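Local structure of beta-galactosidase (Trichoderma reesei, 3OG2) at residues A[50-54]-A[55-59]; A[941-944]-A[945-949]. The protein probably catalyses the hydrolysis of terminal non-reducing beta-D-galactose residues in beta-D-galactosides, as a glycoside hydrolase of family 35. All coordinates share one frame; numbering follows the deposited sequence.

Interaction 1: A[50-54]-A[55-59]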
# COMPACT_ATOMS: atom_id res chain seq x y z
N PHE A 50 5.00 -0.26 8.51
CA PHE A 50 6.44 -0.39 8.34
C PHE A 50 6.95 0.09 7.00
O PHE A 50 8.18 0.18 6.84
CB PHE A 50 6.83 -1.88 8.58
CG PHE A 50 6.06 -2.84 7.70
CD1 PHE A 50 6.50 -3.12 6.41
CD2 PHE A 50 4.90 -3.46 8.20
CE1 PHE A 50 5.81 -3.99 5.57
CE2 PHE A 50 4.20 -4.30 7.34
CZ PHE A 50 4.62 -4.56 6.04
N ARG A 51 6.06 0.40 6.06
CA ARG A 51 6.48 0.94 4.75
C ARG A 51 6.49 2.48 4.73
O ARG A 51 6.80 3.07 3.70
CB ARG A 51 5.56 0.41 3.67
CG ARG A 51 6.05 -1.03 3.28
CD ARG A 51 5.06 -1.74 2.37
NE ARG A 51 5.72 -2.77 1.55
CZ ARG A 51 5.23 -3.97 1.30
NH1 ARG A 51 4.12 -4.46 1.86
NH2 ARG A 51 5.96 -4.71 0.46
N LEU A 52 6.26 3.11 5.88
CA LEU A 52 6.30 4.57 6.02
C LEU A 52 6.88 4.86 7.41
O LEU A 52 6.10 5.01 8.37
CB LEU A 52 4.90 5.20 5.84
CG LEU A 52 4.89 6.73 5.97
CD1 LEU A 52 5.81 7.40 5.00
CD2 LEU A 52 3.46 7.23 5.77
N PRO A 53 8.20 4.87 7.54
CA PRO A 53 8.84 4.99 8.87
C PRO A 53 8.92 6.44 9.31
O PRO A 53 9.98 6.91 9.77
CB PRO A 53 10.21 4.37 8.61
CG PRO A 53 10.53 4.78 7.17
CD PRO A 53 9.17 4.67 6.46
N VAL A 54 7.79 7.13 9.22
CA VAL A 54 7.71 8.55 9.64
C VAL A 54 6.43 8.65 10.45
O VAL A 54 5.33 8.82 9.87
CB VAL A 54 7.65 9.50 8.47
CG1 VAL A 54 7.55 10.97 8.94
CG2 VAL A 54 8.88 9.35 7.56
N PRO A 55 6.53 8.51 11.76
CA PRO A 55 5.34 8.43 12.59
C PRO A 55 4.37 9.59 12.41
O PRO A 55 3.13 9.37 12.43
CB PRO A 55 5.90 8.42 14.02
CG PRO A 55 7.27 7.86 13.90
CD PRO A 55 7.78 8.25 12.53
N SER A 56 4.92 10.79 12.21
CA SER A 56 4.00 11.95 12.09
C SER A 56 3.29 12.05 10.74
O SER A 56 2.44 12.94 10.56
CB SER A 56 4.77 13.24 12.45
OG SER A 56 5.89 13.34 11.57
N LEU A 57 3.59 11.15 9.79
CA LEU A 57 2.83 11.12 8.53
C LEU A 57 1.70 10.10 8.53
O LEU A 57 0.90 10.12 7.60
CB LEU A 57 3.79 10.80 7.36
CG LEU A 57 4.57 12.05 6.91
CD1 LEU A 57 5.59 11.61 5.85
CD2 LEU A 57 3.65 13.14 6.36
N TYR A 58 1.58 9.25 9.55
CA TYR A 58 0.40 8.36 9.51
C TYR A 58 -0.89 9.14 9.48
O TYR A 58 -1.82 8.75 8.75
CB TYR A 58 0.42 7.43 10.72
CG TYR A 58 1.57 6.44 10.73
CD1 TYR A 58 1.98 5.82 9.54
CD2 TYR A 58 2.22 6.16 11.92
CE1 TYR A 58 3.05 4.92 9.55
CE2 TYR A 58 3.29 5.24 11.95
CZ TYR A 58 3.68 4.64 10.76
OH TYR A 58 4.74 3.71 10.76
N LEU A 59 -0.99 10.25 10.20
CA LEU A 59 -2.23 11.01 10.20
C LEU A 59 -2.50 11.59 8.83
O LEU A 59 -3.66 11.73 8.42
CB LEU A 59 -2.18 12.14 11.24
CG LEU A 59 -3.48 12.89 11.46
CD1 LEU A 59 -4.67 12.02 11.90
CD2 LEU A 59 -3.25 14.03 12.45
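Leu-57 N donates to Val-54 O at 2.9 Å and nearly straight (160° at the hydrogen), and the backbone angles of Pro-55 and Ser-56 make the span from Val-54 to Leu-57 a type I beta turn. The donor lies well above the plane of the Val-54 carbonyl, off the lone pairs. Just upstream, Pro-53 is the centre of an inverse gamma turn, closed by a weak bond from Val-54 N back to Leu-52 O. Two turns, with Pro-53 and Pro-55 at inner positions, thus follow each other between Leu-52 and Leu-57.

The side chains meet beside these turns. Val-54 and Leu-57 lie side by side and point the same way, with Val-54 CG1 3.7 Å from Leu-57 CD1. This branch of the valine is set anti to its own N (chi1 180°), which turns it forward along the chain to meet the leucine. Leu-52 approaches from another direction, crossing Leu-57 at about a right angle so that its CD2 rests 3.9 Å from Leu-57 CB.

In the TIM barrel this stretch links strand 38-47 to helix 58-66, the step from a barrel strand into the helix packed outside it. Tyr-58, in helix 58-66, reaches back to the loop. Its OH comes 3.0 Å from Leu-52 O, a close approach beside its hydrogen bond to Pro-49 O, and Tyr-58 CE1 lies 4.2 Å from Leu-52 CB. Phe-100 of helix 98-107 packs against the ring edge-to-face. A phenylalanine in its place would probably leave Pro-49 O without its hydroxyl partner and remove that polar link between helix and loop. Ser-56 turns its hydroxyl elsewhere, to the backbone N of Glu-989.

Interaction 2: A[941-944]-A[945-949]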
# COMPACT_ATOMS: atom_id res chain seq x y z
N PHE A 941 13.27 7.70 -7.08
CA PHE A 941 13.24 7.17 -5.71
C PHE A 941 12.70 8.22 -4.76
O PHE A 941 13.47 9.09 -4.33
CB PHE A 941 14.68 6.73 -5.27
CG PHE A 941 15.11 5.54 -6.12
CD1 PHE A 941 15.71 5.69 -7.35
CD2 PHE A 941 14.87 4.23 -5.64
CE1 PHE A 941 16.11 4.57 -8.11
CE2 PHE A 941 15.30 3.12 -6.38
CZ PHE A 941 15.89 3.28 -7.61
N PRO A 942 11.41 8.19 -4.45
CA PRO A 942 10.86 9.21 -3.51
C PRO A 942 11.36 8.91 -2.11
O PRO A 942 11.57 7.72 -1.73
CB PRO A 942 9.35 8.95 -3.55
CG PRO A 942 9.22 7.53 -3.99
CD PRO A 942 10.37 7.27 -4.93
N VAL A 943 11.57 9.94 -1.32
CA VAL A 943 12.00 9.84 0.07
C VAL A 943 11.13 10.78 0.86
O VAL A 943 11.10 11.94 0.48
CB VAL A 943 13.49 10.12 0.26
CG1 VAL A 943 13.85 9.94 1.72
CG2 VAL A 943 14.30 9.19 -0.67
N PRO A 944 10.42 10.34 1.89
CA PRO A 944 9.48 11.26 2.55
C PRO A 944 10.14 12.31 3.42
O PRO A 944 11.15 12.09 4.06
CB PRO A 944 8.68 10.34 3.46
CG PRO A 944 9.60 9.18 3.73
CD PRO A 944 10.43 8.99 2.49
N GLU A 945 9.48 13.50 3.46
CA GLU A 945 9.73 14.44 4.53
C GLU A 945 9.64 13.71 5.86
O GLU A 945 8.75 12.88 6.02
CB GLU A 945 8.68 15.57 4.46
CG GLU A 945 8.97 16.71 5.43
CD GLU A 945 7.93 17.79 5.32
OE1 GLU A 945 7.28 17.91 4.25
OE2 GLU A 945 7.76 18.55 6.30
N GLY A 946 10.55 13.98 6.79
CA GLY A 946 10.59 13.18 8.03
C GLY A 946 11.86 12.39 7.99
O GLY A 946 12.71 12.45 8.90
N ILE A 947 12.08 11.62 6.94
CA ILE A 947 13.37 11.00 6.66
C ILE A 947 14.32 12.12 6.14
O ILE A 947 15.42 12.24 6.68
CB ILE A 947 13.27 9.83 5.69
CG1 ILE A 947 12.42 8.68 6.25
CG2 ILE A 947 14.68 9.33 5.35
CD1 ILE A 947 12.92 8.08 7.56
N LEU A 948 13.83 12.90 5.19
CA LEU A 948 14.54 14.15 4.87
C LEU A 948 14.18 15.27 5.84
O LEU A 948 13.00 15.39 6.23
CB LEU A 948 14.12 14.59 3.48
CG LEU A 948 14.80 13.88 2.32
CD1 LEU A 948 14.05 14.11 1.02
CD2 LEU A 948 16.27 14.34 2.16
N ASP A 949 15.11 16.13 6.19
CA ASP A 949 14.94 17.31 6.99
C ASP A 949 14.85 18.48 6.01
O ASP A 949 15.83 18.83 5.34
CB ASP A 949 16.11 17.45 7.97
CG ASP A 949 15.96 18.64 8.90
OD1 ASP A 949 15.10 19.52 8.64
OD2 ASP A 949 16.74 18.77 9.89
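Pro-944 O receives two backbone N-H groups from the bend that follows it, and they differ in quality. Leu-948 N gives the stronger bond, 3.0 Å long and close to linear (168° at the hydrogen), its donor tilted only 16° from the carbonyl plane. Ile-947 N comes within 3.1 Å of the same oxygen, but its poor angle makes a weak bond. The five residues from Pro-944 to Leu-948 therefore close an alpha turn. Inside it, Gly-946 N donates forward to Leu-948 O at 2.9 Å, opposite in sense to the two bonds on the proline.

Glycine is what this bend demands: at the backbone angles of Gly-946 a side-chain carbon would collide with Glu-945 O. That carbonyl oxygen is itself buried and has no hydrogen-bonding partner in the model. The Glu-945 side chain, by contrast, runs out extended, its CG opposite the backbone N (chi1 -172°), and its OE1 forms a salt bridge with Arg-985.

The turn follows strand 940-943, which pairs with strand 900-908, and leads the chain on to strand 953-962 in another antiparallel sheet. This is a crossover between two sheets of an all-beta domain, consistent with the beta-sandwich expected of a galactose-binding-like module.

The apolar contacts follow the same turn. Val-943 meets Ile-947 at about a right angle, CG1 to CG2 at 3.8 Å, and the same Val-943 methyl lies 4.1 Å from Leu-948 CG. All three side chains touch Val-923 of strand 917-923. Pro-944 and Ile-947 run alongside each other, the ring CG 3.8 Å from Ile-947 CG1, and both reach Tyr-928 of the next strand, 926-932.

Nearly nine hundred residues of chain separate interaction 1 from interaction 2, yet their centres lie 11 Å apart and they touch. The first belongs to the TIM barrel, in the loop leading into helix 58-66; the second follows strand 940-943 of a late all-beta domain, and they share no sheet. Val-54 and Leu-57 press on the bend at residues 945-947: Val-54 CG2 lies 3.8 Å from Ile-947 CG1, and Leu-57 CD1 sits 3.4 Å from Glu-945 O. Proline-containing turns from both parts of the chain meet here, joining the outside of the barrel to the late domain by packing in which methyl groups meet both apolar carbons and carbonyl oxygens.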